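Local coordinates for protein exosome complex component Rrp42 (Archaeoglobus fulgidus, PDB 3M7N) that probably serves as a non-catalytic RNase PH-family component of the archaeal exosome, a complex that degrades RNA, and helps shape the active site of Rrp41, at residues 7-15 / 201-209; 125-133 / 165-176. All coordinates share one frame; numbering follows the deposited sequence.

Interaction 1 ties the N-terminal helix of this RNase PH-type chain to a short helical turn between strands 195-198 and 211-216; interaction 2 closes a loop over the start of strand 131-141. The chemistry differs: a salt bridge and an arginine-to-carbonyl bond mark the first, a tryptophan-centred aromatic cluster the second. Their centres lie 49 Å apart, on opposite sides of the chain's centre, and their nearest atoms stay about 32 Å apart. Along the sequence, interaction 2 is nested inside the loop that interaction 1 closes. The nearest atoms of the bound nucleic acid lie about 19 Å from interaction 1 but about 9 Å from interaction 2, so neither touches it.

Interaction 1: residues 7-15 / 201-209; sequences VDIKRDYVL and SREEMSVGD
Arg11 turns the NE of its guanidinium to a backbone carbonyl, donating to Val207 O at 3.0 Å, in the guanidinium plane, with an N-H...O angle of 144°. The chain is extended from CG to NE, with CG anti to the backbone N (chi1 179°), and it runs along the 206-207 backbone, bringing CD to 3.3 Å from Ser206 O. Leu15 CD1 lies over one guanidinium face, while NH2 forms a salt bridge with an acidic residue of another protein's chain. The preceding residue, Lys10, bends at chi2 and chi3 to bring NZ to 2.9 Å from Glu203 OE1, a salt bridge reached from above the carboxylate plane. The partner segment is a short helical turn opened by a capping box, in which Glu204 N donates to Ser201 OG and Ser201 N to Glu204 OE2; helix 4-19 packs against this turn beside the four-stranded sheet. Ser206 presses its CB to 3.6 Å from Val7 CG1, and its OG turns back to Glu203 O, nearly along the C=O axis, at 2.7 Å. Val14 CG1 meets Val207 CG2 at 3.7 Å, and Leu15 CD2 touches that same methyl. Val207 and Leu15 both also rest on Val192 of strand 185-192.

Interaction 2: residues 125-133 / 165-176; sequences VIEEGEKVW and VPAERFDLGEDY
Aromatic contacts gather round the indole of Trp133, which inserts its six-membered ring into the loop 165-176. Val165 CG1 makes a CH-pi contact over one face, 3.9 Å from the ring centroid and 27° off the normal. The Trp133 edge is directed at the face of Phe170 in an offset edge-to-face pair, the planes at 89° and the centroids 5.9 Å apart. Apolar contacts extend this cluster. CG anti to the carbonyl carbon (chi1 -78°) places the indole so that Trp133 CH2 reaches Pro166 CD at 3.5 Å. Leu172 CD2 lies 3.6 Å from Trp133 CZ2 and 3.5 Å from Ile126 CD1, a methyl that itself sits over the indole face opposite Val165. The polar link is indirect. One water accepts from Trp133 NE1 at 2.9 Å and lies a short 2.5 Å from Tyr176 OH, bridging the two side chains at the rim of the cluster. Within the loop, Asp175 OD1 accepts from Glu168 N, and Glu168 OE2 from Asp175 N, a reciprocal pair that ties its two limbs together. Pro66 of strand 56-67 touches both Trp133 and Phe170, while Arg169 reaches Glu46 and the backbone of Glu87 of the exonuclease 1 chain. The whole is a loop joining the short antiparallel strands 164-165 and 176-177, folded over strand 131-141, which emerges from the 126-131 turn with its two classic beta bulges.

Interaction 1: residues 7-15 / 201-209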
ATOM      1  N   VAL H   7     -15.542  11.335 -21.479  1.00 41.27           N
ATOM      2  CA  VAL H   7     -14.513  10.808 -22.365  1.00 39.04           C
ATOM      3  C   VAL H   7     -15.116   9.906 -23.447  1.00 43.49           C
ATOM      4  O   VAL H   7     -14.865  10.091 -24.643  1.00 38.69           O
ATOM      5  CB  VAL H   7     -13.412  10.038 -21.575  1.00 49.18           C
ATOM      6  CG1 VAL H   7     -12.469   9.274 -22.521  1.00 39.96           C
ATOM      7  CG2 VAL H   7     -12.624  10.988 -20.670  1.00 43.89           C
ATOM      8  N   ASP H   8     -15.931   8.945 -23.032  1.00 45.87           N
ATOM      9  CA  ASP H   8     -16.569   8.045 -23.983  1.00 43.29           C
ATOM     10  C   ASP H   8     -17.357   8.794 -25.066  1.00 42.45           C
ATOM     11  O   ASP H   8     -17.359   8.394 -26.239  1.00 39.50           O
ATOM     12  CB  ASP H   8     -17.471   7.051 -23.251  1.00 47.48           C
ATOM     13  CG  ASP H   8     -16.683   6.006 -22.485  1.00 55.92           C
ATOM     14  OD1 ASP H   8     -17.297   5.278 -21.684  1.00 57.03           O
ATOM     15  OD2 ASP H   8     -15.451   5.900 -22.691  1.00 54.84           O
ATOM     16  N   ILE H   9     -18.025   9.874 -24.675  1.00 36.99           N
ATOM     17  CA  ILE H   9     -18.836  10.624 -25.617  1.00 36.07           C
ATOM     18  C   ILE H   9     -17.913  11.387 -26.540  1.00 39.68           C
ATOM     19  O   ILE H   9     -18.138  11.451 -27.754  1.00 35.91           O
ATOM     20  CB  ILE H   9     -19.785  11.594 -24.901  1.00 41.65           C
ATOM     21  CG1 ILE H   9     -20.857  10.804 -24.133  1.00 42.89           C
ATOM     22  CG2 ILE H   9     -20.427  12.567 -25.900  1.00 37.07           C
ATOM     23  CD1 ILE H   9     -21.579   9.779 -24.985  1.00 36.16           C
ATOM     24  N   LYS H  10     -16.858  11.938 -25.948  1.00 38.83           N
ATOM     25  CA  LYS H  10     -15.827  12.644 -26.695  1.00 40.89           C
ATOM     26  C   LYS H  10     -15.139  11.694 -27.674  1.00 35.81           C
ATOM     27  O   LYS H  10     -14.694  12.099 -28.739  1.00 34.89           O
ATOM     28  CB  LYS H  10     -14.789  13.253 -25.745  1.00 36.43           C
ATOM     29  CG  LYS H  10     -13.663  13.964 -26.466  1.00 40.31           C
ATOM     30  CD  LYS H  10     -14.165  15.250 -27.071  1.00 42.48           C
ATOM     31  CE  LYS H  10     -14.698  16.130 -25.965  1.00 40.95           C
ATOM     32  NZ  LYS H  10     -14.869  17.534 -26.411  1.00 53.29           N
ATOM     33  N   ARG H  11     -15.047  10.427 -27.298  1.00 35.37           N
ATOM     34  CA  ARG H  11     -14.509   9.418 -28.186  1.00 33.93           C
ATOM     35  C   ARG H  11     -15.385   9.288 -29.440  1.00 37.76           C
ATOM     36  O   ARG H  11     -14.880   9.243 -30.566  1.00 33.84           O
ATOM     37  CB  ARG H  11     -14.374   8.076 -27.466  1.00 35.86           C
ATOM     38  CG  ARG H  11     -13.831   6.951 -28.339  1.00 34.92           C
ATOM     39  CD  ARG H  11     -13.328   5.786 -27.499  1.00 34.93           C
ATOM     40  NE  ARG H  11     -12.969   4.643 -28.337  1.00 38.86           N
ATOM     41  CZ  ARG H  11     -13.859   3.819 -28.887  1.00 38.97           C
ATOM     42  NH1 ARG H  11     -13.448   2.812 -29.631  1.00 38.38           N
ATOM     43  NH2 ARG H  11     -15.164   4.000 -28.685  1.00 36.40           N
ATOM     44  N   ASP H  12     -16.701   9.246 -29.246  1.00 35.68           N
ATOM     45  CA  ASP H  12     -17.613   9.195 -30.380  1.00 32.67           C
ATOM     46  C   ASP H  12     -17.423  10.385 -31.313  1.00 35.00           C
ATOM     47  O   ASP H  12     -17.476  10.234 -32.522  1.00 35.42           O
ATOM     48  CB  ASP H  12     -19.060   9.142 -29.911  1.00 36.80           C
ATOM     49  CG  ASP H  12     -19.463   7.766 -29.406  1.00 39.63           C
ATOM     50  OD1 ASP H  12     -20.586   7.645 -28.874  1.00 34.71           O
ATOM     51  OD2 ASP H  12     -18.662   6.814 -29.545  1.00 35.37           O
ATOM     52  N   TYR H  13     -17.200  11.566 -30.745  1.00 33.48           N
ATOM     53  CA  TYR H  13     -17.060  12.774 -31.537  1.00 35.04           C
ATOM     54  C   TYR H  13     -15.793  12.745 -32.407  1.00 33.13           C
ATOM     55  O   TYR H  13     -15.848  13.007 -33.605  1.00 33.18           O
ATOM     56  CB  TYR H  13     -17.068  14.013 -30.647  1.00 32.03           C
ATOM     57  CG  TYR H  13     -17.094  15.286 -31.456  1.00 37.00           C
ATOM     58  CD1 TYR H  13     -18.166  15.576 -32.286  1.00 39.95           C
ATOM     59  CD2 TYR H  13     -16.044  16.193 -31.401  1.00 35.26           C
ATOM     60  CE1 TYR H  13     -18.191  16.732 -33.041  1.00 40.57           C
ATOM     61  CE2 TYR H  13     -16.064  17.351 -32.148  1.00 35.92           C
ATOM     62  CZ  TYR H  13     -17.139  17.618 -32.968  1.00 42.43           C
ATOM     63  OH  TYR H  13     -17.166  18.775 -33.713  1.00 42.89           O
ATOM     64  N   VAL H  14     -14.662  12.415 -31.795  1.00 29.44           N
ATOM     65  CA  VAL H  14     -13.419  12.239 -32.522  1.00 29.35           C
ATOM     66  C   VAL H  14     -13.573  11.183 -33.609  1.00 31.66           C
ATOM     67  O   VAL H  14     -13.155  11.387 -34.739  1.00 33.03           O
ATOM     68  CB  VAL H  14     -12.286  11.821 -31.589  1.00 28.74           C
ATOM     69  CG1 VAL H  14     -11.035  11.511 -32.383  1.00 31.62           C
ATOM     70  CG2 VAL H  14     -12.020  12.910 -30.551  1.00 29.75           C
ATOM     71  N   LEU H  15     -14.184  10.055 -33.277  1.00 31.27           N
ATOM     72  CA  LEU H  15     -14.298   8.979 -34.251  1.00 35.07           C
ATOM     73  C   LEU H  15     -15.206   9.382 -35.404  1.00 32.79           C
ATOM     74  O   LEU H  15     -14.969   9.014 -36.555  1.00 33.16           O
ATOM     75  CB  LEU H  15     -14.754   7.667 -33.596  1.00 28.62           C
ATOM     76  CG  LEU H  15     -13.694   7.083 -32.654  1.00 33.14           C
ATOM     77  CD1 LEU H  15     -14.209   5.876 -31.861  1.00 34.28           C
ATOM     78  CD2 LEU H  15     -12.399   6.729 -33.405  1.00 29.52           C
ATOM     79  N   SER H 201      -4.056  15.473 -29.345  1.00 21.49           N
ATOM     80  CA  SER H 201      -4.493  16.257 -28.211  1.00 25.03           C
ATOM     81  C   SER H 201      -5.067  15.298 -27.144  1.00 30.27           C
ATOM     82  O   SER H 201      -5.287  14.108 -27.408  1.00 25.03           O
ATOM     83  CB  SER H 201      -5.544  17.291 -28.641  1.00 23.54           C
ATOM     84  OG  SER H 201      -6.774  16.686 -29.013  1.00 23.40           O
ATOM     85  N   ARG H 202      -5.305  15.820 -25.945  1.00 28.68           N
ATOM     86  CA  ARG H 202      -5.935  15.033 -24.893  1.00 27.53           C
ATOM     87  C   ARG H 202      -7.326  14.579 -25.340  1.00 27.93           C
ATOM     88  O   ARG H 202      -7.713  13.427 -25.135  1.00 26.06           O
ATOM     89  CB  ARG H 202      -5.958  15.817 -23.573  1.00 28.38           C
ATOM     90  CG  ARG H 202      -6.723  15.174 -22.420  1.00 31.96           C
ATOM     91  CD  ARG H 202      -6.138  15.613 -21.069  1.00 37.64           C
ATOM     92  NE  ARG H 202      -7.090  15.467 -19.964  1.00 51.24           N
ATOM     93  CZ  ARG H 202      -6.900  15.919 -18.719  1.00 45.21           C
ATOM     94  NH1 ARG H 202      -7.845  15.744 -17.809  1.00 42.08           N
ATOM     95  NH2 ARG H 202      -5.783  16.551 -18.380  1.00 39.31           N
ATOM     96  N   GLU H 203      -8.060  15.466 -25.997  1.00 25.60           N
ATOM     97  CA  GLU H 203      -9.382  15.110 -26.477  1.00 25.66           C
ATOM     98  C   GLU H 203      -9.304  13.925 -27.424  1.00 30.79           C
ATOM     99  O   GLU H 203     -10.123  13.013 -27.361  1.00 30.27           O
ATOM    100  CB  GLU H 203     -10.020  16.292 -27.180  1.00 35.23           C
ATOM    101  CG  GLU H 203     -10.263  17.462 -26.266  1.00 39.04           C
ATOM    102  CD  GLU H 203     -11.555  18.163 -26.579  1.00 48.55           C
ATOM    103  OE1 GLU H 203     -12.242  18.579 -25.628  1.00 64.56           O
ATOM    104  OE2 GLU H 203     -11.898  18.286 -27.772  1.00 57.28           O
ATOM    105  N   GLU H 204      -8.295  13.925 -28.288  1.00 28.34           N
ATOM    106  CA  GLU H 204      -8.121  12.815 -29.206  1.00 27.55           C
ATOM    107  C   GLU H 204      -7.755  11.540 -28.459  1.00 27.20           C
ATOM    108  O   GLU H 204      -8.156  10.457 -28.867  1.00 25.77           O
ATOM    109  CB  GLU H 204      -7.108  13.146 -30.316  1.00 26.03           C
ATOM    110  CG  GLU H 204      -7.639  14.170 -31.326  1.00 25.77           C
ATOM    111  CD  GLU H 204      -6.544  14.771 -32.210  1.00 28.64           C
ATOM    112  OE1 GLU H 204      -6.840  15.134 -33.379  1.00 25.59           O
ATOM    113  OE2 GLU H 204      -5.396  14.876 -31.733  1.00 24.22           O
ATOM    114  N   MET H 205      -7.011  11.665 -27.364  1.00 25.05           N
ATOM    115  CA  MET H 205      -6.615  10.487 -26.603  1.00 24.86           C
ATOM    116  C   MET H 205      -7.835   9.777 -25.991  1.00 27.20           C
ATOM    117  O   MET H 205      -7.737   8.649 -25.556  1.00 29.48           O
ATOM    118  CB  MET H 205      -5.610  10.847 -25.508  1.00 26.09           C
ATOM    119  CG  MET H 205      -4.228  11.298 -26.016  1.00 30.57           C
ATOM    120  SD  MET H 205      -3.375  10.127 -27.096  1.00 30.72           S
ATOM    121  CE  MET H 205      -3.269   8.688 -26.020  1.00 26.00           C
ATOM    122  N   SER H 206      -8.987  10.434 -25.970  1.00 25.43           N
ATOM    123  CA  SER H 206     -10.188   9.782 -25.483  1.00 30.83           C
ATOM    124  C   SER H 206     -10.455   8.484 -26.242  1.00 29.40           C
ATOM    125  O   SER H 206     -11.160   7.611 -25.773  1.00 31.50           O
ATOM    126  CB  SER H 206     -11.383  10.710 -25.646  1.00 32.65           C
ATOM    127  OG  SER H 206     -11.709  10.798 -27.017  1.00 36.81           O
ATOM    128  N   VAL H 207      -9.893   8.365 -27.431  1.00 31.17           N
ATOM    129  CA  VAL H 207     -10.112   7.185 -28.248  1.00 30.79           C
ATOM    130  C   VAL H 207      -9.469   5.937 -27.657  1.00 30.91           C
ATOM    131  O   VAL H 207     -10.002   4.847 -27.791  1.00 37.46           O
ATOM    132  CB  VAL H 207      -9.620   7.408 -29.703  1.00 33.11           C
ATOM    133  CG1 VAL H 207      -9.679   6.112 -30.486  1.00 31.17           C
ATOM    134  CG2 VAL H 207     -10.468   8.489 -30.385  1.00 34.10           C
ATOM    135  N   GLY H 208      -8.315   6.092 -27.021  1.00 28.36           N
ATOM    136  CA  GLY H 208      -7.610   4.961 -26.450  1.00 25.08           C
ATOM    137  C   GLY H 208      -6.154   5.329 -26.345  1.00 31.63           C
ATOM    138  O   GLY H 208      -5.725   6.315 -26.947  1.00 35.37           O
ATOM    139  N   ASP H 209      -5.384   4.563 -25.587  1.00 30.86           N
ATOM    140  CA  ASP H 209      -3.986   4.915 -25.359  1.00 32.86           C
ATOM    141  C   ASP H 209      -3.067   4.127 -26.295  1.00 31.40           C
ATOM    142  O   ASP H 209      -2.183   3.401 -25.855  1.00 32.69           O
ATOM    143  CB  ASP H 209      -3.607   4.670 -23.901  1.00 35.05           C
ATOM    144  CG  ASP H 209      -2.314   5.359 -23.506  1.00 52.49           C
ATOM    145  OD1 ASP H 209      -1.725   6.068 -24.355  1.00 53.91           O
ATOM    146  OD2 ASP H 209      -1.882   5.198 -22.337  1.00 64.24           O
TER

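Interaction 2: residues 125-133 / 165-176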
ATOM      1  N   VAL H 125      34.420  13.764 -18.021  1.00 56.88           N
ATOM      2  CA  VAL H 125      35.286  13.081 -17.079  1.00 58.79           C
ATOM      3  C   VAL H 125      36.157  14.104 -16.369  1.00 57.64           C
ATOM      4  O   VAL H 125      36.587  15.093 -16.964  1.00 61.60           O
ATOM      5  CB  VAL H 125      36.161  12.034 -17.786  1.00 62.30           C
ATOM      6  CG1 VAL H 125      37.080  11.345 -16.787  1.00 65.29           C
ATOM      7  CG2 VAL H 125      35.284  11.012 -18.484  1.00 62.37           C
ATOM      8  N   ILE H 126      36.395  13.877 -15.087  1.00 58.44           N
ATOM      9  CA  ILE H 126      37.188  14.798 -14.292  1.00 63.60           C
ATOM     10  C   ILE H 126      38.438  14.074 -13.806  1.00 65.37           C
ATOM     11  O   ILE H 126      39.508  14.661 -13.673  1.00 63.99           O
ATOM     12  CB  ILE H 126      36.365  15.337 -13.105  1.00 61.27           C
ATOM     13  CG1 ILE H 126      35.176  16.152 -13.623  1.00 60.41           C
ATOM     14  CG2 ILE H 126      37.221  16.189 -12.191  1.00 60.55           C
ATOM     15  CD1 ILE H 126      34.223  16.608 -12.545  1.00 57.51           C
ATOM     16  N   GLU H 127      38.291  12.778 -13.579  1.00 63.36           N
ATOM     17  CA  GLU H 127      39.353  11.964 -13.033  1.00 67.51           C
ATOM     18  C   GLU H 127      38.934  10.517 -13.238  1.00 70.98           C
ATOM     19  O   GLU H 127      38.121   9.997 -12.472  1.00 66.41           O
ATOM     20  CB  GLU H 127      39.495  12.267 -11.542  1.00 74.09           C
ATOM     21  CG  GLU H 127      40.770  11.752 -10.886  1.00 78.39           C
ATOM     22  CD  GLU H 127      40.783  11.985  -9.377  1.00 89.49           C
ATOM     23  OE1 GLU H 127      41.702  11.458  -8.707  1.00 93.08           O
ATOM     24  OE2 GLU H 127      39.876  12.687  -8.859  1.00 82.20           O
ATOM     25  N   GLU H 128      39.467   9.876 -14.282  1.00 69.60           N
ATOM     26  CA  GLU H 128      39.026   8.534 -14.659  1.00 69.98           C
ATOM     27  C   GLU H 128      38.878   7.635 -13.447  1.00 70.65           C
ATOM     28  O   GLU H 128      39.773   7.568 -12.606  1.00 73.31           O
ATOM     29  CB  GLU H 128      39.987   7.897 -15.658  1.00 76.14           C
ATOM     30  CD  GLU H 128      40.801   7.763 -18.017  1.00 98.28           C
ATOM     31  OE1 GLU H 128      41.965   7.428 -17.699  1.00 97.35           O
ATOM     32  OE2 GLU H 128      40.280   7.483 -19.119  1.00102.62           O
ATOM     33  N   GLY H 129      37.740   6.957 -13.354  1.00 68.69           N
ATOM     34  CA  GLY H 129      37.460   6.068 -12.242  1.00 67.10           C
ATOM     35  C   GLY H 129      37.236   6.761 -10.907  1.00 70.67           C
ATOM     36  O   GLY H 129      36.896   6.115  -9.915  1.00 71.28           O
ATOM     37  N   GLU H 130      37.422   8.075 -10.872  1.00 66.90           N
ATOM     38  CA  GLU H 130      37.230   8.830  -9.639  1.00 73.11           C
ATOM     39  C   GLU H 130      36.061   9.814  -9.731  1.00 75.45           C
ATOM     40  O   GLU H 130      34.981   9.564  -9.183  1.00 69.91           O
ATOM     41  N   LYS H 131      36.288  10.934 -10.416  1.00 70.00           N
ATOM     42  CA  LYS H 131      35.302  12.006 -10.496  1.00 67.10           C
ATOM     43  C   LYS H 131      34.791  12.222 -11.913  1.00 65.14           C
ATOM     44  O   LYS H 131      35.574  12.417 -12.847  1.00 62.24           O
ATOM     45  CB  LYS H 131      35.878  13.320  -9.955  1.00 66.84           C
ATOM     46  CG  LYS H 131      35.122  13.890  -8.764  1.00 68.38           C
ATOM     47  CD  LYS H 131      35.667  15.262  -8.352  1.00 74.15           C
ATOM     48  CE  LYS H 131      34.898  15.837  -7.156  1.00 72.29           C
ATOM     49  NZ  LYS H 131      35.174  17.292  -6.937  1.00 68.71           N
ATOM     50  N   VAL H 132      33.469  12.209 -12.057  1.00 61.76           N
ATOM     51  CA  VAL H 132      32.829  12.425 -13.349  1.00 57.25           C
ATOM     52  C   VAL H 132      31.521  13.205 -13.183  1.00 55.05           C
ATOM     53  O   VAL H 132      30.831  13.067 -12.171  1.00 54.51           O
ATOM     54  CB  VAL H 132      32.579  11.082 -14.060  1.00 56.99           C
ATOM     55  CG1 VAL H 132      31.125  10.635 -13.918  1.00 48.85           C
ATOM     56  CG2 VAL H 132      32.993  11.178 -15.510  1.00 60.72           C
ATOM     57  N   TRP H 133      31.184  14.039 -14.159  1.00 54.00           N
ATOM     58  CA  TRP H 133      29.959  14.818 -14.062  1.00 45.62           C
ATOM     59  C   TRP H 133      28.725  13.941 -14.174  1.00 49.60           C
ATOM     60  O   TRP H 133      28.688  12.987 -14.951  1.00 50.12           O
ATOM     61  CB  TRP H 133      29.905  15.886 -15.135  1.00 45.95           C
ATOM     62  CG  TRP H 133      30.739  17.069 -14.833  1.00 50.13           C
ATOM     63  CD1 TRP H 133      31.903  17.421 -15.441  1.00 50.48           C
ATOM     64  CD2 TRP H 133      30.473  18.080 -13.855  1.00 51.20           C
ATOM     65  NE1 TRP H 133      32.383  18.587 -14.903  1.00 50.89           N
ATOM     66  CE2 TRP H 133      31.523  19.014 -13.924  1.00 47.97           C
ATOM     67  CE3 TRP H 133      29.446  18.288 -12.927  1.00 47.58           C
ATOM     68  CZ2 TRP H 133      31.584  20.137 -13.103  1.00 48.56           C
ATOM     69  CZ3 TRP H 133      29.506  19.409 -12.111  1.00 46.67           C
ATOM     70  CH2 TRP H 133      30.567  20.317 -12.207  1.00 47.44           C
ATOM     71  N   VAL H 165      27.847  24.152 -17.429  1.00 37.26           N
ATOM     72  CA  VAL H 165      28.526  23.303 -16.459  1.00 43.26           C
ATOM     73  C   VAL H 165      28.984  24.142 -15.273  1.00 42.82           C
ATOM     74  O   VAL H 165      29.570  25.204 -15.450  1.00 41.81           O
ATOM     75  CB  VAL H 165      29.711  22.540 -17.077  1.00 38.86           C
ATOM     76  CG1 VAL H 165      30.289  21.574 -16.059  1.00 43.19           C
ATOM     77  CG2 VAL H 165      29.258  21.777 -18.309  1.00 38.75           C
ATOM     78  N   PRO H 166      28.692  23.681 -14.055  1.00 42.18           N
ATOM     79  CA  PRO H 166      29.009  24.495 -12.880  1.00 47.42           C
ATOM     80  C   PRO H 166      30.392  24.154 -12.348  1.00 49.71           C
ATOM     81  O   PRO H 166      30.500  23.663 -11.226  1.00 48.40           O
ATOM     82  CB  PRO H 166      27.956  24.043 -11.862  1.00 45.54           C
ATOM     83  CG  PRO H 166      27.492  22.659 -12.345  1.00 43.04           C
ATOM     84  CD  PRO H 166      28.146  22.373 -13.674  1.00 40.45           C
ATOM     85  N   ALA H 167      31.438  24.383 -13.133  1.00 50.58           N
ATOM     86  CA  ALA H 167      32.762  23.953 -12.693  1.00 55.17           C
ATOM     87  C   ALA H 167      33.248  24.808 -11.520  1.00 53.93           C
ATOM     88  O   ALA H 167      33.785  24.287 -10.546  1.00 54.15           O
ATOM     89  CB  ALA H 167      33.759  23.970 -13.849  1.00 46.11           C
ATOM     90  N   GLU H 168      33.038  26.116 -11.616  1.00 53.29           N
ATOM     91  CA  GLU H 168      33.482  27.042 -10.580  1.00 55.02           C
ATOM     92  C   GLU H 168      32.938  26.668  -9.223  1.00 59.11           C
ATOM     93  O   GLU H 168      33.695  26.441  -8.287  1.00 66.27           O
ATOM     94  CB  GLU H 168      33.047  28.457 -10.919  1.00 54.68           C
ATOM     95  CG  GLU H 168      33.684  28.961 -12.183  1.00 60.00           C
ATOM     96  CD  GLU H 168      32.907  30.091 -12.785  1.00 67.57           C
ATOM     97  OE1 GLU H 168      32.169  30.757 -12.021  1.00 67.49           O
ATOM     98  OE2 GLU H 168      33.026  30.305 -14.014  1.00 67.39           O
ATOM     99  N   ARG H 169      31.617  26.606  -9.120  1.00 60.58           N
ATOM    100  CA  ARG H 169      30.983  26.240  -7.872  1.00 54.27           C
ATOM    101  C   ARG H 169      31.702  25.067  -7.250  1.00 55.85           C
ATOM    102  O   ARG H 169      31.789  24.967  -6.031  1.00 60.30           O
ATOM    103  CB  ARG H 169      29.523  25.851  -8.089  1.00 54.80           C
ATOM    104  CG  ARG H 169      28.889  25.301  -6.820  1.00 59.10           C
ATOM    105  CD  ARG H 169      27.635  24.490  -7.084  1.00 59.63           C
ATOM    106  NE  ARG H 169      26.772  25.127  -8.070  1.00 59.44           N
ATOM    107  CZ  ARG H 169      25.546  24.709  -8.360  1.00 55.86           C
ATOM    108  NH1 ARG H 169      24.843  25.345  -9.284  1.00 54.70           N
ATOM    109  NH2 ARG H 169      25.027  23.656  -7.728  1.00 52.35           N
ATOM    110  N   PHE H 170      32.205  24.168  -8.091  1.00 55.92           N
ATOM    111  CA  PHE H 170      32.823  22.944  -7.592  1.00 57.79           C
ATOM    112  C   PHE H 170      34.344  23.004  -7.686  1.00 60.77           C
ATOM    113  O   PHE H 170      35.019  21.973  -7.653  1.00 63.33           O
ATOM    114  CB  PHE H 170      32.270  21.707  -8.321  1.00 57.47           C
ATOM    115  CG  PHE H 170      30.869  21.318  -7.894  1.00 55.16           C
ATOM    116  CD1 PHE H 170      30.668  20.464  -6.815  1.00 51.13           C
ATOM    117  CD2 PHE H 170      29.759  21.802  -8.574  1.00 48.97           C
ATOM    118  CE1 PHE H 170      29.386  20.103  -6.416  1.00 49.31           C
ATOM    119  CE2 PHE H 170      28.472  21.447  -8.184  1.00 50.44           C
ATOM    120  CZ  PHE H 170      28.285  20.596  -7.107  1.00 50.31           C
ATOM    121  N   ASP H 171      34.871  24.219  -7.796  1.00 61.18           N
ATOM    122  CA  ASP H 171      36.316  24.443  -7.836  1.00 64.82           C
ATOM    123  C   ASP H 171      36.965  23.477  -8.815  1.00 64.62           C
ATOM    124  O   ASP H 171      37.670  22.546  -8.421  1.00 64.83           O
ATOM    125  CB  ASP H 171      36.917  24.302  -6.436  1.00 63.49           C
ATOM    126  CG  ASP H 171      36.287  25.264  -5.443  1.00 76.07           C
ATOM    127  OD1 ASP H 171      36.045  26.438  -5.820  1.00 74.29           O
ATOM    128  OD2 ASP H 171      36.020  24.844  -4.294  1.00 75.88           O
ATOM    129  N   LEU H 172      36.724  23.725 -10.097  1.00 56.71           N
ATOM    130  CA  LEU H 172      36.988  22.746 -11.127  1.00 52.38           C
ATOM    131  C   LEU H 172      37.256  23.493 -12.418  1.00 55.13           C
ATOM    132  O   LEU H 172      37.381  22.891 -13.485  1.00 56.50           O
ATOM    133  CB  LEU H 172      35.759  21.858 -11.294  1.00 54.07           C
ATOM    134  CG  LEU H 172      35.873  20.363 -11.031  1.00 53.74           C
ATOM    135  CD1 LEU H 172      36.598  20.074  -9.732  1.00 61.85           C
ATOM    136  CD2 LEU H 172      34.489  19.755 -11.016  1.00 56.03           C
ATOM    137  N   GLY H 173      37.317  24.817 -12.314  1.00 53.96           N
ATOM    138  CA  GLY H 173      37.671  25.659 -13.444  1.00 51.67           C
ATOM    139  C   GLY H 173      36.579  26.637 -13.823  1.00 54.45           C
ATOM    140  O   GLY H 173      35.539  26.687 -13.178  1.00 55.39           O
ATOM    141  N   GLU H 174      36.831  27.428 -14.862  1.00 52.74           N
ATOM    142  CA  GLU H 174      35.800  28.234 -15.488  1.00 54.13           C
ATOM    143  C   GLU H 174      34.570  27.372 -15.742  1.00 56.25           C
ATOM    144  O   GLU H 174      34.679  26.169 -15.991  1.00 53.67           O
ATOM    145  CB  GLU H 174      36.290  28.773 -16.840  1.00 55.93           C
ATOM    146  CG  GLU H 174      37.468  29.729 -16.777  1.00 64.94           C
ATOM    147  CD  GLU H 174      37.042  31.151 -16.481  1.00 74.10           C
ATOM    148  OE1 GLU H 174      35.950  31.553 -16.943  1.00 77.06           O
ATOM    149  OE2 GLU H 174      37.798  31.866 -15.786  1.00 75.58           O
ATOM    150  N   ASP H 175      33.400  27.996 -15.687  1.00 55.45           N
ATOM    151  CA  ASP H 175      32.180  27.360 -16.140  1.00 47.52           C
ATOM    152  C   ASP H 175      32.267  27.256 -17.664  1.00 53.34           C
ATOM    153  O   ASP H 175      32.995  28.022 -18.303  1.00 52.12           O
ATOM    154  CB  ASP H 175      30.966  28.217 -15.764  1.00 51.14           C
ATOM    155  CG  ASP H 175      30.627  28.177 -14.266  1.00 50.25           C
ATOM    156  OD1 ASP H 175      31.222  27.389 -13.495  1.00 53.30           O
ATOM    157  OD2 ASP H 175      29.725  28.941 -13.867  1.00 50.38           O
ATOM    158  N   TYR H 176      31.533  26.312 -18.249  1.00 46.87           N
ATOM    159  CA  TYR H 176      31.381  26.263 -19.703  1.00 44.98           C
ATOM    160  C   TYR H 176      30.045  25.663 -20.123  1.00 40.84           C
ATOM    161  O   TYR H 176      29.460  24.854 -19.401  1.00 36.60           O
ATOM    162  CB  TYR H 176      32.518  25.476 -20.357  1.00 36.63           C
ATOM    163  CG  TYR H 176      32.616  24.050 -19.887  1.00 36.53           C
ATOM    164  CD1 TYR H 176      33.259  23.740 -18.704  1.00 40.70           C
ATOM    165  CD2 TYR H 176      32.065  23.011 -20.626  1.00 38.16           C
ATOM    166  CE1 TYR H 176      33.351  22.437 -18.258  1.00 40.27           C
ATOM    167  CE2 TYR H 176      32.165  21.694 -20.189  1.00 36.42           C
ATOM    168  CZ  TYR H 176      32.808  21.423 -19.003  1.00 37.85           C
ATOM    169  OH  TYR H 176      32.917  20.140 -18.543  1.00 43.75           O
TER
HETATM  170  O   HOH W   1      34.363  20.006 -16.524  1.00 48.97           O